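Long-range contacts in ATP12 ATPase (Paracoccus denitrificans, PDB 2R31), which probably acts as a chaperone in assembly of the F1 part of ATP synthase: residues Phe86-Asp95 with Arg155-Leu166; Gly97-Asp107 with Leu135-Gln146. All coordinates share one frame; numbering follows the deposited sequence. Where two conformers were deposited one is given.

How the contacts relate
Both contacts are partly buried but held differently. Contact 1 lies about 12 Å from the centre of the chain, against about 22 Å for contact 2, and is helix against helix: helix 86-95 meets the end of helix 148-159 and the start of helix 163-174. Its inner part is mostly apolar, and the side-chain hydrogen bonds across it, R155 to D95 and weakly to A91, gather at one end. Contact 2 pairs the short strands 104-105 and 138-139 through backbone hydrogen bonds, with waters bridging the two segments. Helix 86-95 leads into strand 104-105, strand 138-139 into helix 148-159, and contact 2 is nested inside the loop that contact 1 closes.

Contact 1: Phe86-Asp95 with Arg155-Leu166; sequences FDAVAAMLGD and RAEVASLDPFGL
The F86 ring has CD2 of L166 over one face, 3.5 Å above its plane and offset toward the rim. This is a CH-pi contact. The backbone oxygens of A159 and D162 lie in plane at the ring edge, and the CZ of F86 is 3.2 Å from O of L161. CG of F86 stands anti to the backbone N (chi1 179°), which carries the ring off helix 86-95 so that its edge meets the turn at residues 160-163. The second flat group is the guanidinium of R155. CB of A91 lies over its centre, and D95 is at its edge. NE and NH1 of R155 both grip OD1 of D95, side-on. The NH1 bond is 2.8 Å long and uses the syn lone pair of OD1. The NE bond comes from above the carboxylate plane, and the two planes are 47° apart. A bend at chi2 carries the arginine across to helix 86-95.

Between these ends the packing is mostly apolar. L166 is a knob in a hole formed by F86, V89, A90 and L93; its CD1 touches CD1 of L93 at 3.8 Å. V158 puts CG1 against O of A90 and CG2 4.0 Å from CA of G94. The small A90 and G94 let the axes of helices 86-95 and 155-159 approach to 8.4 Å, crossing at 138°. A water links O of R155 and, weakly, O of A90. Beyond the pair, V158 packs on L179 of helix 179-186, L166 on V82 of helix 70-82, and L93 on V173 of helix 163-174.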
loop_
_atom_site.group_PDB
_atom_site.type_symbol
_atom_site.label_atom_id
_atom_site.label_comp_id
_atom_site.label_asym_id
_atom_site.label_seq_id
_atom_site.Cartn_x
_atom_site.Cartn_y
_atom_site.Cartn_z
ATOM N N PHE A 86 13.626 -5.849 -5.688
ATOM C CA PHE A 86 12.445 -6.661 -5.393
ATOM C C PHE A 86 12.726 -7.633 -4.257
ATOM O O PHE A 86 11.910 -7.771 -3.322
ATOM C CB PHE A 86 12.026 -7.428 -6.629
ATOM C CG PHE A 86 10.825 -8.335 -6.437
ATOM C CD1 PHE A 86 9.564 -7.919 -6.814
ATOM C CD2 PHE A 86 10.936 -9.568 -5.832
ATOM C CE1 PHE A 86 8.467 -8.704 -6.612
ATOM C CE2 PHE A 86 9.855 -10.357 -5.604
ATOM C CZ PHE A 86 8.590 -9.922 -5.964
ATOM N N ASP A 87 13.843 -8.326 -4.302
ATOM C CA ASP A 87 14.091 -9.371 -3.335
ATOM C C ASP A 87 14.172 -8.801 -1.934
ATOM O O ASP A 87 13.636 -9.380 -0.952
ATOM C CB ASP A 87 15.336 -10.154 -3.690
ATOM C CG ASP A 87 15.316 -10.821 -5.006
ATOM O OD1 ASP A 87 14.216 -11.306 -5.403
ATOM O OD2 ASP A 87 16.375 -10.949 -5.654
ATOM N N ALA A 88 14.861 -7.679 -1.760
ATOM C CA ALA A 88 14.962 -7.031 -0.488
ATOM C C ALA A 88 13.617 -6.512 0.033
ATOM O O ALA A 88 13.281 -6.675 1.179
ATOM C CB ALA A 88 15.972 -5.878 -0.508
ATOM N N VAL A 89 12.870 -5.849 -0.875
ATOM C CA VAL A 89 11.577 -5.285 -0.468
ATOM C C VAL A 89 10.615 -6.408 -0.082
ATOM O O VAL A 89 9.888 -6.303 0.914
ATOM C CB VAL A 89 10.996 -4.398 -1.594
ATOM C CG1 VAL A 89 9.580 -3.924 -1.237
ATOM C CG2 VAL A 89 11.871 -3.164 -1.834
ATOM N N ALA A 90 10.614 -7.490 -0.864
ATOM C CA ALA A 90 9.738 -8.615 -0.542
ATOM C C ALA A 90 10.070 -9.202 0.830
ATOM O O ALA A 90 9.166 -9.547 1.614
ATOM C CB ALA A 90 9.814 -9.677 -1.617
ATOM N N ALA A 91 11.354 -9.349 1.145
ATOM C CA ALA A 91 11.741 -9.913 2.450
ATOM C C ALA A 91 11.320 -8.966 3.566
ATOM O O ALA A 91 10.810 -9.386 4.610
ATOM C CB ALA A 91 13.218 -10.157 2.470
ATOM N N MET A 92 11.520 -7.656 3.355
ATOM C CA MET A 92 11.176 -6.673 4.363
ATOM C C MET A 92 9.677 -6.679 4.660
ATOM O O MET A 92 9.250 -6.636 5.828
ATOM C CB MET A 92 11.672 -5.294 3.864
ATOM C CG MET A 92 11.368 -4.131 4.788
ATOM S SD MET A 92 9.735 -3.445 4.661
ATOM C CE MET A 92 9.827 -2.700 3.065
ATOM N N LEU A 93 8.856 -6.720 3.609
ATOM C CA LEU A 93 7.407 -6.725 3.828
ATOM C C LEU A 93 6.987 -8.044 4.459
ATOM O O LEU A 93 6.143 -8.087 5.386
ATOM C CB LEU A 93 6.667 -6.433 2.545
ATOM C CG LEU A 93 6.822 -5.027 2.002
ATOM C CD1 LEU A 93 6.189 -4.911 0.628
ATOM C CD2 LEU A 93 6.251 -3.986 2.968
ATOM N N GLY A 94 7.546 -9.159 3.992
ATOM C CA GLY A 94 7.211 -10.451 4.558
ATOM C C GLY A 94 7.570 -10.513 6.045
ATOM O O GLY A 94 6.895 -11.218 6.830
ATOM N N ASP A 95 8.631 -9.838 6.458
ATOM C CA ASP A 95 9.061 -9.819 7.839
ATOM C C ASP A 95 8.068 -9.137 8.776
ATOM O O ASP A 95 8.114 -9.388 9.991
ATOM C CB ASP A 95 10.380 -9.138 7.999
ATOM C CG ASP A 95 11.543 -9.912 7.575
ATOM O OD1 ASP A 95 11.438 -11.164 7.355
ATOM O OD2 ASP A 95 12.613 -9.253 7.428
ATOM N N ARG A 155 6.520 -15.046 4.006
ATOM C CA ARG A 155 7.578 -14.651 3.076
ATOM C C ARG A 155 7.236 -15.085 1.668
ATOM O O ARG A 155 7.373 -14.316 0.691
ATOM C CB ARG A 155 8.950 -15.228 3.442
ATOM C CG ARG A 155 9.757 -14.463 4.470
ATOM C CD ARG A 155 10.425 -13.204 3.874
ATOM N NE ARG A 155 11.400 -12.669 4.830
ATOM C CZ ARG A 155 12.638 -13.122 4.959
ATOM N NH1 ARG A 155 13.419 -12.567 5.890
ATOM N NH2 ARG A 155 13.125 -14.090 4.200
ATOM N N ALA A 156 6.820 -16.350 1.523
ATOM C CA ALA A 156 6.559 -16.893 0.194
ATOM C C ALA A 156 5.380 -16.191 -0.451
ATOM O O ALA A 156 5.396 -15.951 -1.675
ATOM C CB ALA A 156 6.326 -18.405 0.281
ATOM N N GLU A 157 4.359 -15.875 0.307
ATOM C CA GLU A 157 3.198 -15.184 -0.214
ATOM C C GLU A 157 3.605 -13.852 -0.805
ATOM O O GLU A 157 3.219 -13.488 -1.929
ATOM C CB GLU A 157 2.141 -15.017 0.889
ATOM C CG GLU A 157 0.869 -14.407 0.372
ATOM C CD GLU A 157 0.018 -15.348 -0.463
ATOM O OE1 GLU A 157 0.218 -16.557 -0.444
ATOM O OE2 GLU A 157 -0.892 -14.822 -1.167
ATOM N N VAL A 158 4.393 -13.070 -0.082
ATOM C CA VAL A 158 4.839 -11.756 -0.568
ATOM C C VAL A 158 5.742 -11.890 -1.798
ATOM O O VAL A 158 5.632 -11.143 -2.765
ATOM C CB VAL A 158 5.501 -10.959 0.563
ATOM C CG1 VAL A 158 6.072 -9.662 0.041
ATOM C CG2 VAL A 158 4.509 -10.687 1.683
ATOM N N ALA A 159 6.657 -12.858 -1.750
ATOM C CA ALA A 159 7.624 -13.036 -2.862
ATOM C C ALA A 159 6.964 -13.534 -4.098
ATOM O O ALA A 159 7.577 -13.434 -5.186
ATOM C CB ALA A 159 8.733 -13.983 -2.388
ATOM N N SER A 160 5.743 -14.030 -4.042
ATOM C CA SER A 160 5.017 -14.499 -5.202
ATOM C C SER A 160 4.415 -13.356 -6.025
ATOM O O SER A 160 3.870 -13.636 -7.116
ATOM C CB SER A 160 3.873 -15.464 -4.773
ATOM O OG SER A 160 2.739 -14.796 -4.227
ATOM N N LEU A 161 4.432 -12.137 -5.521
ATOM C CA LEU A 161 3.813 -11.003 -6.215
ATOM C C LEU A 161 4.678 -10.555 -7.378
ATOM O O LEU A 161 5.879 -10.710 -7.388
ATOM C CB LEU A 161 3.649 -9.854 -5.237
ATOM C CG LEU A 161 2.659 -10.163 -4.105
ATOM C CD1 LEU A 161 2.658 -9.011 -3.104
ATOM C CD2 LEU A 161 1.282 -10.403 -4.631
ATOM N N ASP A 162 4.022 -9.919 -8.335
ATOM C CA ASP A 162 4.733 -9.243 -9.376
ATOM C C ASP A 162 5.230 -7.886 -8.843
ATOM O O ASP A 162 4.865 -7.443 -7.769
ATOM C CB ASP A 162 3.909 -9.104 -10.644
ATOM C CG ASP A 162 2.548 -8.424 -10.554
ATOM O OD1 ASP A 162 2.341 -7.695 -9.594
ATOM O OD2 ASP A 162 1.712 -8.641 -11.460
ATOM N N PRO A 163 6.170 -7.217 -9.520
ATOM C CA PRO A 163 6.766 -6.007 -8.959
ATOM C C PRO A 163 5.817 -4.842 -8.742
ATOM O O PRO A 163 5.932 -4.128 -7.713
ATOM C CB PRO A 163 7.865 -5.630 -10.018
ATOM C CG PRO A 163 8.201 -6.988 -10.548
ATOM C CD PRO A 163 6.891 -7.730 -10.724
ATOM N N PHE A 164 4.860 -4.604 -9.648
ATOM C CA PHE A 164 3.922 -3.527 -9.424
ATOM C C PHE A 164 2.945 -3.902 -8.305
ATOM O O PHE A 164 2.541 -3.019 -7.524
ATOM C CB PHE A 164 3.178 -3.169 -10.727
ATOM C CG PHE A 164 3.949 -2.236 -11.647
ATOM C CD1 PHE A 164 5.197 -2.578 -12.156
ATOM C CD2 PHE A 164 3.447 -1.001 -11.970
ATOM C CE1 PHE A 164 5.899 -1.728 -12.969
ATOM C CE2 PHE A 164 4.128 -0.129 -12.781
ATOM C CZ PHE A 164 5.359 -0.492 -13.271
ATOM N N GLY A 165 2.607 -5.168 -8.167
ATOM C CA GLY A 165 1.780 -5.608 -7.070
ATOM C C GLY A 165 2.477 -5.458 -5.720
ATOM O O GLY A 165 1.852 -5.050 -4.731
ATOM N N LEU A 166 3.773 -5.771 -5.674
ATOM C CA LEU A 166 4.541 -5.569 -4.454
ATOM C C LEU A 166 4.592 -4.095 -4.064
ATOM O O LEU A 166 4.523 -3.735 -2.893
ATOM C CB LEU A 166 5.971 -6.135 -4.662
ATOM C CG LEU A 166 6.835 -6.182 -3.406
ATOM C CD1 LEU A 166 6.301 -7.160 -2.382
ATOM C CD2 LEU A 166 8.286 -6.534 -3.751
HETATM O O HOH W 1 9.144 -12.295 1.041
#

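Contact 2: Gly97-Asp107 with Leu135-Gln146; sequences GGTDLLSYRAD and LRITHGVIPVPQ
Strands 104-105 and 138-139 run parallel, with N of T138 bonded to O of S103, N of R105 to O of T138 and N of G140 to O of R105, each at 2.8-2.9 Å. Y104 and T138 share one face of this pair, where CG2 of T138 lies 3.6 Å from CE1 of Y104. R105 and H139 share the other. There CD2 of H139 meets CB of R105 at 3.6 Å, and the planes of imidazole and guanidinium are 74° apart. CD1 of I137 sits over one face of the guanidinium, offset toward its rim. The R105 chain bends at chi2 (-64°) and turns back on its own segment: NE and NH2 both reach O of L102, in the guanidinium plane. NH1 has a salt bridge to D121 of helix 110-130.

S103 OG donates to O of R136 at 3.0 Å. NE2 of Q146 reaches the same oxygen from the opposite face of its plane, while OE1 of Q146 accepts from N of R136. L135 packs beside this cluster, with its CD1 4.0 Å from CB of D100. Waters bridge the rim: two link OD2 of D107 to the turn 139-142, and another lies between the Y104 hydroxyl and N of V144.

A leucine in place of R105 would probably leave D121 without its charged mate and O of L102 without its two donors. The strands and helix 110-130 form a beta-alpha-beta unit, and R105 links strand 104-105 to that helix through D121. The buried charge of R105 is probably balanced by D121, while O of L102 holds its NE and NH2.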
loop_
_atom_site.group_PDB
_atom_site.type_symbol
_atom_site.label_atom_id
_atom_site.label_comp_id
_atom_site.label_asym_id
_atom_site.label_seq_id
_atom_site.Cartn_x
_atom_site.Cartn_y
_atom_site.Cartn_z
ATOM N N GLY A 97 5.240 -10.139 9.124
ATOM C CA GLY A 97 4.565 -11.253 9.794
ATOM C C GLY A 97 5.012 -11.527 11.192
ATOM O O GLY A 97 4.304 -12.081 11.979
ATOM N N GLY A 98 6.248 -11.186 11.494
ATOM C CA GLY A 98 6.822 -11.372 12.838
ATOM C C GLY A 98 6.656 -10.141 13.741
ATOM O O GLY A 98 7.042 -10.228 14.910
ATOM N N THR A 99 6.129 -9.047 13.219
ATOM C CA THR A 99 5.944 -7.792 13.906
ATOM C C THR A 99 4.594 -7.211 13.525
ATOM O O THR A 99 4.481 -6.045 13.123
ATOM C CB THR A 99 7.062 -6.765 13.558
ATOM O OG1 THR A 99 7.033 -6.411 12.162
ATOM C CG2 THR A 99 8.466 -7.246 13.886
ATOM N N ASP A 100 3.539 -8.044 13.576
ATOM C CA ASP A 100 2.279 -7.628 13.025
ATOM C C ASP A 100 1.425 -6.925 14.075
ATOM O O ASP A 100 1.228 -7.471 15.173
ATOM C CB ASP A 100 1.528 -8.855 12.436
ATOM C CG ASP A 100 0.486 -8.429 11.425
ATOM O OD1 ASP A 100 -0.535 -7.810 11.841
ATOM O OD2 ASP A 100 0.716 -8.703 10.221
ATOM N N LEU A 101 0.844 -5.775 13.724
ATOM C CA LEU A 101 -0.107 -5.090 14.595
ATOM C C LEU A 101 -1.106 -6.061 15.238
ATOM O O LEU A 101 -1.464 -5.919 16.403
ATOM C CB LEU A 101 -0.868 -4.064 13.740
ATOM C CG LEU A 101 -1.820 -3.145 14.485
ATOM C CD1 LEU A 101 -1.047 -2.039 15.219
ATOM C CD2 LEU A 101 -2.831 -2.519 13.514
ATOM N N LEU A 102 -1.615 -7.004 14.440
ATOM C CA LEU A 102 -2.714 -7.845 14.887
ATOM C C LEU A 102 -2.272 -8.857 15.951
ATOM O O LEU A 102 -3.147 -9.458 16.622
ATOM C CB LEU A 102 -3.382 -8.574 13.752
ATOM C CG LEU A 102 -3.820 -7.771 12.539
ATOM C CD1 LEU A 102 -4.748 -8.639 11.684
ATOM C CD2 LEU A 102 -4.524 -6.456 12.888
ATOM N N SER A 103 -0.972 -9.090 16.086
ATOM C CA SER A 103 -0.425 -10.021 17.096
ATOM C C SER A 103 -0.202 -9.362 18.435
ATOM O O SER A 103 -0.150 -10.072 19.443
ATOM C CB SER A 103 0.947 -10.577 16.662
ATOM O OG SER A 103 0.844 -11.479 15.596
ATOM N N TYR A 104 -0.054 -8.061 18.512
ATOM C CA TYR A 104 0.435 -7.373 19.727
ATOM C C TYR A 104 -0.734 -6.697 20.418
ATOM O O TYR A 104 -1.012 -5.491 20.207
ATOM C CB TYR A 104 1.639 -6.423 19.368
ATOM C CG TYR A 104 2.783 -7.383 19.150
ATOM C CD1 TYR A 104 3.496 -7.858 20.253
ATOM C CD2 TYR A 104 3.139 -7.853 17.917
ATOM C CE1 TYR A 104 4.538 -8.755 20.125
ATOM C CE2 TYR A 104 4.163 -8.744 17.749
ATOM C CZ TYR A 104 4.875 -9.197 18.855
ATOM O OH TYR A 104 5.922 -10.107 18.701
ATOM N N ARG A 105 -1.451 -7.433 21.241
ATOM C CA ARG A 105 -2.691 -6.960 21.904
ATOM C C ARG A 105 -2.335 -6.169 23.133
ATOM O O ARG A 105 -1.241 -6.334 23.706
ATOM C CB ARG A 105 -3.572 -8.179 22.272
ATOM C CG ARG A 105 -3.911 -9.193 21.198
ATOM C CD ARG A 105 -4.731 -8.649 20.089
ATOM N NE ARG A 105 -4.905 -9.422 18.870
ATOM C CZ ARG A 105 -5.899 -10.265 18.622
ATOM N NH1 ARG A 105 -6.824 -10.471 19.544
ATOM N NH2 ARG A 105 -5.927 -10.874 17.429
ATOM N N ALA A 106 -3.226 -5.295 23.559
ATOM C CA ALA A 106 -3.160 -4.757 24.918
ATOM C C ALA A 106 -3.303 -5.842 25.974
ATOM O O ALA A 106 -3.909 -6.916 25.843
ATOM C CB ALA A 106 -4.262 -3.724 25.063
ATOM N N ASP A 107 -2.837 -5.530 27.128
ATOM C CA ASP A 107 -3.245 -6.384 28.241
ATOM C C ASP A 107 -4.263 -5.682 29.152
ATOM O O ASP A 107 -4.650 -6.326 30.115
ATOM C CB ASP A 107 -1.997 -6.933 28.928
ATOM C CG ASP A 107 -1.207 -5.891 29.667
ATOM O OD1 ASP A 107 -1.609 -4.727 29.709
ATOM O OD2 ASP A 107 -0.151 -6.301 30.152
ATOM N N LEU A 135 -1.054 -16.899 12.846
ATOM C CA LEU A 135 -0.184 -16.134 13.726
ATOM C C LEU A 135 -0.572 -16.361 15.180
ATOM O O LEU A 135 -1.722 -16.508 15.520
ATOM C CB LEU A 135 -0.313 -14.632 13.490
ATOM C CG LEU A 135 0.255 -14.108 12.193
ATOM C CD1 LEU A 135 0.100 -12.604 12.126
ATOM C CD2 LEU A 135 1.754 -14.484 12.057
ATOM N N ARG A 136 0.464 -16.311 16.007
ATOM C CA ARG A 136 0.296 -16.285 17.447
ATOM C C ARG A 136 0.086 -14.849 17.886
ATOM O O ARG A 136 0.683 -13.921 17.300
ATOM C CB ARG A 136 1.524 -16.903 18.094
ATOM C CG ARG A 136 1.786 -18.390 17.725
ATOM C CD ARG A 136 3.135 -18.843 18.237
ATOM N NE ARG A 136 3.372 -20.251 17.861
ATOM C CZ ARG A 136 4.596 -20.777 17.832
ATOM N NH1 ARG A 136 5.649 -20.007 18.145
ATOM N NH2 ARG A 136 4.759 -22.051 17.501
ATOM N N ILE A 137 -0.760 -14.690 18.898
ATOM C CA ILE A 137 -1.002 -13.371 19.511
ATOM C C ILE A 137 -0.440 -13.341 20.927
ATOM O O ILE A 137 -0.155 -14.358 21.531
ATOM C CB ILE A 137 -2.477 -12.933 19.441
ATOM C CG1 ILE A 137 -3.273 -13.677 20.526
ATOM C CG2 ILE A 137 -3.018 -13.078 18.015
ATOM C CD1 ILE A 137 -4.713 -13.234 20.703
ATOM N N THR A 138 -0.250 -12.146 21.428
ATOM C CA THR A 138 0.150 -11.944 22.802
ATOM C C THR A 138 -0.431 -10.659 23.288
ATOM O O THR A 138 -0.997 -9.884 22.503
ATOM C CB THR A 138 1.708 -11.972 22.925
ATOM O OG1 THR A 138 1.990 -12.077 24.329
ATOM C CG2 THR A 138 2.389 -10.780 22.262
ATOM N N HIS A 139 -0.237 -10.361 24.569
ATOM C CA HIS A 139 -0.801 -9.303 25.358
ATOM C C HIS A 139 0.329 -8.549 26.081
ATOM O O HIS A 139 1.201 -9.085 26.768
ATOM C CB HIS A 139 -1.900 -9.793 26.311
ATOM C CG HIS A 139 -2.946 -10.618 25.649
ATOM N ND1 HIS A 139 -2.789 -11.958 25.394
ATOM C CD2 HIS A 139 -4.163 -10.316 25.150
ATOM C CE1 HIS A 139 -3.852 -12.443 24.783
ATOM N NE2 HIS A 139 -4.733 -11.492 24.613
ATOM N N GLY A 140 0.209 -7.215 25.939
ATOM C CA GLY A 140 1.212 -6.435 26.662
ATOM C C GLY A 140 2.622 -6.803 26.323
ATOM O O GLY A 140 2.943 -7.046 25.149
ATOM N N VAL A 141 3.471 -6.836 27.352
ATOM C CA VAL A 141 4.910 -7.021 27.161
ATOM C C VAL A 141 5.277 -8.493 27.090
ATOM O O VAL A 141 6.465 -8.812 26.940
ATOM C CB VAL A 141 5.767 -6.304 28.251
ATOM C CG1 VAL A 141 5.598 -4.812 28.129
ATOM C CG2 VAL A 141 5.410 -6.838 29.613
ATOM N N ILE A 142 4.344 -9.437 27.197
ATOM C CA ILE A 142 4.739 -10.882 27.183
ATOM C C ILE A 142 5.217 -11.225 25.787
ATOM O O ILE A 142 4.416 -11.067 24.824
ATOM C CB ILE A 142 3.591 -11.772 27.611
ATOM C CG1 ILE A 142 3.186 -11.477 29.070
ATOM C CG2 ILE A 142 3.934 -13.255 27.437
ATOM C CD1 ILE A 142 1.921 -12.176 29.470
ATOM N N PRO A 143 6.435 -11.657 25.556
ATOM C CA PRO A 143 6.877 -11.988 24.198
ATOM C C PRO A 143 6.310 -13.309 23.708
ATOM O O PRO A 143 6.157 -14.265 24.494
ATOM C CB PRO A 143 8.401 -12.111 24.332
ATOM C CG PRO A 143 8.747 -11.841 25.746
ATOM C CD PRO A 143 7.512 -11.846 26.536
ATOM N N VAL A 144 6.064 -13.392 22.394
ATOM C CA VAL A 144 5.772 -14.687 21.784
ATOM C C VAL A 144 6.399 -14.696 20.396
ATOM O O VAL A 144 6.185 -13.783 19.602
ATOM C CB VAL A 144 4.280 -15.040 21.750
ATOM C CG1 VAL A 144 4.146 -16.466 21.157
ATOM C CG2 VAL A 144 3.544 -14.975 23.069
ATOM N N PRO A 145 7.180 -15.698 20.068
ATOM C CA PRO A 145 7.751 -15.795 18.708
ATOM C C PRO A 145 6.729 -16.437 17.781
ATOM O O PRO A 145 5.884 -17.222 18.232
ATOM C CB PRO A 145 8.963 -16.682 18.916
ATOM C CG PRO A 145 8.504 -17.636 19.972
ATOM C CD PRO A 145 7.593 -16.805 20.903
ATOM N N GLN A 146 6.831 -16.173 16.495
ATOM C CA GLN A 146 6.017 -16.872 15.509
ATOM C C GLN A 146 6.652 -18.208 15.125
ATOM O O GLN A 146 7.871 -18.392 15.193
ATOM C CB GLN A 146 5.820 -15.986 14.288
ATOM C CG GLN A 146 5.116 -14.676 14.613
ATOM C CD GLN A 146 3.764 -14.844 15.277
ATOM O OE1 GLN A 146 2.995 -15.785 14.968
ATOM N NE2 GLN A 146 3.404 -13.953 16.186
HETATM O O HOH W 2 5.808 -12.424 17.319
HETATM O O HOH W 3 5.249 -11.621 16.738
HETATM O O HOH W 4 7.325 -10.972 21.003
HETATM O O HOH W 5 1.470 -6.722 22.861
HETATM O O HOH W 6 0.964 -8.616 29.645
HETATM O O HOH W 7 2.217 -5.184 29.608
#